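PDB 5JGF: vacuolar aminopeptidase 1 from Saccharomyces cerevisiae, which removes N-terminal amino acids, preferably neutral or hydrophobic ones, from peptides in the vacuole as a zinc-dependent dodecamer and is the major cargo of the cytoplasm-to-vacuole targeting pathway. Local coordinates for residues F41-E46 against K60-R65. Residues are numbered along the deposited sequence; the frame is centred on the assembly and turned at random.
Sequences FKYLSE and KFYTIR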
ATOM      1  N   PHE D  41      54.265 -36.487 -15.992  1.00 21.24           N
ATOM      2  CA  PHE D  41      54.140 -35.958 -14.638  1.00 19.35           C
ATOM      3  C   PHE D  41      53.823 -37.205 -13.818  1.00 19.25           C
ATOM      4  O   PHE D  41      52.962 -37.997 -14.197  1.00 20.80           O
ATOM      5  CB  PHE D  41      52.984 -34.956 -14.519  1.00 18.63           C
ATOM      6  CG  PHE D  41      53.335 -33.558 -14.949  1.00 17.12           C
ATOM      7  CD1 PHE D  41      53.557 -33.257 -16.287  1.00 17.66           C
ATOM      8  CD2 PHE D  41      53.426 -32.533 -14.007  1.00 17.47           C
ATOM      9  CE1 PHE D  41      53.863 -31.952 -16.685  1.00 17.70           C
ATOM     10  CE2 PHE D  41      53.730 -31.225 -14.393  1.00 15.28           C
ATOM     11  CZ  PHE D  41      53.949 -30.937 -15.736  1.00 14.92           C
ATOM     12  N   LYS D  42      54.523 -37.389 -12.708  1.00 19.97           N
ATOM     13  CA  LYS D  42      54.318 -38.562 -11.868  1.00 20.51           C
ATOM     14  C   LYS D  42      53.231 -38.348 -10.823  1.00 18.60           C
ATOM     15  O   LYS D  42      53.274 -37.385 -10.062  1.00 17.35           O
ATOM     16  CB  LYS D  42      55.636 -38.925 -11.183  1.00 24.54           C
ATOM     17  CG  LYS D  42      55.560 -40.067 -10.183  1.00 31.02           C
ATOM     18  CD  LYS D  42      56.909 -40.226  -9.492  1.00 36.43           C
ATOM     19  CE  LYS D  42      56.882 -41.287  -8.406  1.00 39.86           C
ATOM     20  NZ  LYS D  42      58.172 -41.306  -7.656  1.00 42.95           N
ATOM     21  N   TYR D  43      52.259 -39.252 -10.784  1.00 18.96           N
ATOM     22  CA  TYR D  43      51.180 -39.148  -9.809  1.00 19.33           C
ATOM     23  C   TYR D  43      51.631 -39.570  -8.422  1.00 20.79           C
ATOM     24  O   TYR D  43      52.274 -40.608  -8.255  1.00 20.75           O
ATOM     25  CB  TYR D  43      49.982 -40.007 -10.222  1.00 19.62           C
ATOM     26  CG  TYR D  43      48.930 -40.103  -9.137  1.00 21.58           C
ATOM     27  CD1 TYR D  43      48.887 -41.195  -8.269  1.00 22.22           C
ATOM     28  CD2 TYR D  43      48.007 -39.073  -8.945  1.00 20.33           C
ATOM     29  CE1 TYR D  43      47.949 -41.260  -7.233  1.00 22.62           C
ATOM     30  CE2 TYR D  43      47.070 -39.126  -7.916  1.00 22.19           C
ATOM     31  CZ  TYR D  43      47.046 -40.220  -7.066  1.00 22.90           C
ATOM     32  OH  TYR D  43      46.117 -40.274  -6.051  1.00 26.01           O
ATOM     33  N   LEU D  44      51.285 -38.756  -7.429  1.00 18.64           N
ATOM     34  CA  LEU D  44      51.625 -39.029  -6.039  1.00 19.49           C
ATOM     35  C   LEU D  44      50.342 -39.072  -5.214  1.00 21.10           C
ATOM     36  O   LEU D  44      49.516 -38.164  -5.293  1.00 18.30           O
ATOM     37  CB  LEU D  44      52.530 -37.931  -5.484  1.00 20.04           C
ATOM     38  CG  LEU D  44      53.872 -37.672  -6.175  1.00 21.26           C
ATOM     39  CD1 LEU D  44      54.585 -36.536  -5.457  1.00 20.88           C
ATOM     40  CD2 LEU D  44      54.723 -38.937  -6.154  1.00 22.27           C
ATOM     41  N   SER D  45      50.175 -40.126  -4.426  1.00 20.76           N
ATOM     42  CA  SER D  45      48.989 -40.261  -3.589  1.00 20.09           C
ATOM     43  C   SER D  45      49.139 -39.462  -2.302  1.00 20.65           C
ATOM     44  O   SER D  45      50.188 -39.497  -1.663  1.00 19.49           O
ATOM     45  CB  SER D  45      48.751 -41.730  -3.236  1.00 20.59           C
ATOM     46  OG  SER D  45      47.687 -41.850  -2.312  1.00 22.79           O
ATOM     47  N   GLU D  46      48.085 -38.744  -1.925  1.00 19.30           N
ATOM     48  CA  GLU D  46      48.101 -37.954  -0.700  1.00 20.05           C
ATOM     49  C   GLU D  46      48.215 -38.836   0.537  1.00 19.00           C
ATOM     50  O   GLU D  46      48.695 -38.396   1.578  1.00 18.51           O
ATOM     51  CB  GLU D  46      46.808 -37.152  -0.558  1.00 21.20           C
ATOM     52  CG  GLU D  46      46.799 -35.794  -1.189  1.00 23.00           C
ATOM     53  CD  GLU D  46      45.731 -34.920  -0.558  1.00 23.52           C
ATOM     54  OE1 GLU D  46      44.557 -35.349  -0.518  1.00 24.56           O
ATOM     55  OE2 GLU D  46      46.070 -33.815  -0.094  1.00 25.08           O
ATOM     56  N   LYS D  60      58.588 -33.603 -12.099  1.00 18.59           N
ATOM     57  CA  LYS D  60      57.226 -33.223 -12.455  1.00 18.62           C
ATOM     58  C   LYS D  60      56.247 -34.187 -11.796  1.00 18.66           C
ATOM     59  O   LYS D  60      56.309 -35.399 -12.022  1.00 18.57           O
ATOM     60  CB  LYS D  60      57.063 -33.260 -13.976  1.00 17.07           C
ATOM     61  CG  LYS D  60      58.007 -32.313 -14.698  1.00 18.02           C
ATOM     62  CD  LYS D  60      57.974 -32.517 -16.202  1.00 20.37           C
ATOM     63  CE  LYS D  60      59.010 -31.641 -16.895  1.00 22.21           C
ATOM     64  NZ  LYS D  60      59.109 -31.964 -18.345  1.00 21.60           N
ATOM     65  N   PHE D  61      55.346 -33.648 -10.977  1.00 17.92           N
ATOM     66  CA  PHE D  61      54.373 -34.481 -10.281  1.00 17.33           C
ATOM     67  C   PHE D  61      52.990 -33.842 -10.217  1.00 17.03           C
ATOM     68  O   PHE D  61      52.778 -32.709 -10.648  1.00 14.98           O
ATOM     69  CB  PHE D  61      54.813 -34.740  -8.835  1.00 19.41           C
ATOM     70  CG  PHE D  61      56.283 -35.022  -8.670  1.00 20.87           C
ATOM     71  CD1 PHE D  61      57.209 -33.984  -8.649  1.00 19.57           C
ATOM     72  CD2 PHE D  61      56.737 -36.327  -8.518  1.00 21.94           C
ATOM     73  CE1 PHE D  61      58.567 -34.242  -8.480  1.00 22.68           C
ATOM     74  CE2 PHE D  61      58.098 -36.593  -8.349  1.00 21.49           C
ATOM     75  CZ  PHE D  61      59.010 -35.549  -8.329  1.00 21.35           C
ATOM     76  N   TYR D  62      52.050 -34.599  -9.669  1.00 16.92           N
ATOM     77  CA  TYR D  62      50.698 -34.109  -9.455  1.00 16.57           C
ATOM     78  C   TYR D  62      50.012 -35.049  -8.482  1.00 17.16           C
ATOM     79  O   TYR D  62      50.389 -36.216  -8.362  1.00 16.48           O
ATOM     80  CB  TYR D  62      49.901 -34.006 -10.766  1.00 15.18           C
ATOM     81  CG  TYR D  62      49.385 -35.309 -11.343  1.00 16.79           C
ATOM     82  CD1 TYR D  62      50.192 -36.113 -12.149  1.00 16.14           C
ATOM     83  CD2 TYR D  62      48.071 -35.720 -11.113  1.00 15.69           C
ATOM     84  CE1 TYR D  62      49.702 -37.287 -12.715  1.00 16.91           C
ATOM     85  CE2 TYR D  62      47.571 -36.891 -11.672  1.00 17.66           C
ATOM     86  CZ  TYR D  62      48.390 -37.670 -12.473  1.00 17.61           C
ATOM     87  OH  TYR D  62      47.894 -38.820 -13.034  1.00 18.90           O
ATOM     88  N   THR D  63      49.029 -34.527  -7.757  1.00 15.23           N
ATOM     89  CA  THR D  63      48.284 -35.335  -6.811  1.00 14.31           C
ATOM     90  C   THR D  63      46.820 -34.939  -6.933  1.00 15.47           C
ATOM     91  O   THR D  63      46.496 -33.898  -7.513  1.00 14.64           O
ATOM     92  CB  THR D  63      48.773 -35.121  -5.359  1.00 14.56           C
ATOM     93  OG1 THR D  63      48.127 -36.065  -4.497  1.00 15.19           O
ATOM     94  CG2 THR D  63      48.462 -33.701  -4.880  1.00 15.41           C
ATOM     95  N   ILE D  64      45.940 -35.772  -6.396  1.00 14.76           N
ATOM     96  CA  ILE D  64      44.515 -35.505  -6.471  1.00 14.50           C
ATOM     97  C   ILE D  64      43.865 -35.769  -5.127  1.00 16.16           C
ATOM     98  O   ILE D  64      44.238 -36.704  -4.419  1.00 14.31           O
ATOM     99  CB  ILE D  64      43.846 -36.404  -7.532  1.00 16.19           C
ATOM    100  CG1 ILE D  64      44.483 -36.144  -8.900  1.00 15.67           C
ATOM    101  CG2 ILE D  64      42.341 -36.133  -7.587  1.00 16.74           C
ATOM    102  CD1 ILE D  64      44.010 -37.091  -9.984  1.00 19.29           C
ATOM    103  N   ARG D  65      42.899 -34.931  -4.773  1.00 13.13           N
ATOM    104  CA  ARG D  65      42.176 -35.096  -3.527  1.00 13.00           C
ATOM    105  C   ARG D  65      40.688 -35.191  -3.851  1.00 14.70           C
ATOM    106  O   ARG D  65      40.170 -34.388  -4.626  1.00 13.67           O
ATOM    107  CB  ARG D  65      42.417 -33.904  -2.596  1.00 12.40           C
ATOM    108  CG  ARG D  65      41.591 -33.967  -1.311  1.00 14.65           C
ATOM    109  CD  ARG D  65      41.834 -32.758  -0.426  1.00 14.87           C
ATOM    110  NE  ARG D  65      43.212 -32.693   0.049  1.00 15.23           N
ATOM    111  CZ  ARG D  65      43.698 -31.713   0.804  1.00 17.58           C
ATOM    112  NH1 ARG D  65      42.916 -30.705   1.175  1.00 16.08           N
ATOM    113  NH2 ARG D  65      44.967 -31.743   1.192  1.00 16.33           N
TER
HETATM  114  O   HOH W   1      45.787 -38.713  -3.666  1.00 29.20           O
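K42 and Y43 form a short parallel edge strand beside F61 and Y62 of strand 58-65, at one margin of the mixed sheet of the M18 aminopeptidase. K42 N donates to K60 O (2.8 Å), Y62 N to K42 O, and L44 N to Y62 O. From L44 O onward the backbone pairing gives way to a side-chain bond and a water bridge: T63 OG1, anti to its own backbone N (chi1 -173°), donates to L44 O at 2.6 Å, and a water accepts from E46 N, donates to I64 O and hydrogen-bonds Y43 OH. On the sheet face carrying Y43 and Y62, the edge of the Y43 ring turns toward the face of Y62 in an offset edge-to-face pair, planes at 63°; the Y62 hydroxyl reaches D37 of helix 25-38. F61, on the face it shares with K42, meets L44 CD1 at its CD2 (3.7 Å). K60 CB sits over one face of the F41 ring, a CH-pi contact. At the far end R65 grips E46 side-on, NE to OE1 (3.0 Å) and NH2 to OE2 (2.7 Å), with the two flat groups nearly coplanar. R65 NH1 donates to R305 O and G310 O, fixing the guanidinium's rotation; the two-nitrogen grip on the buried carboxylate probably favours ionised E46.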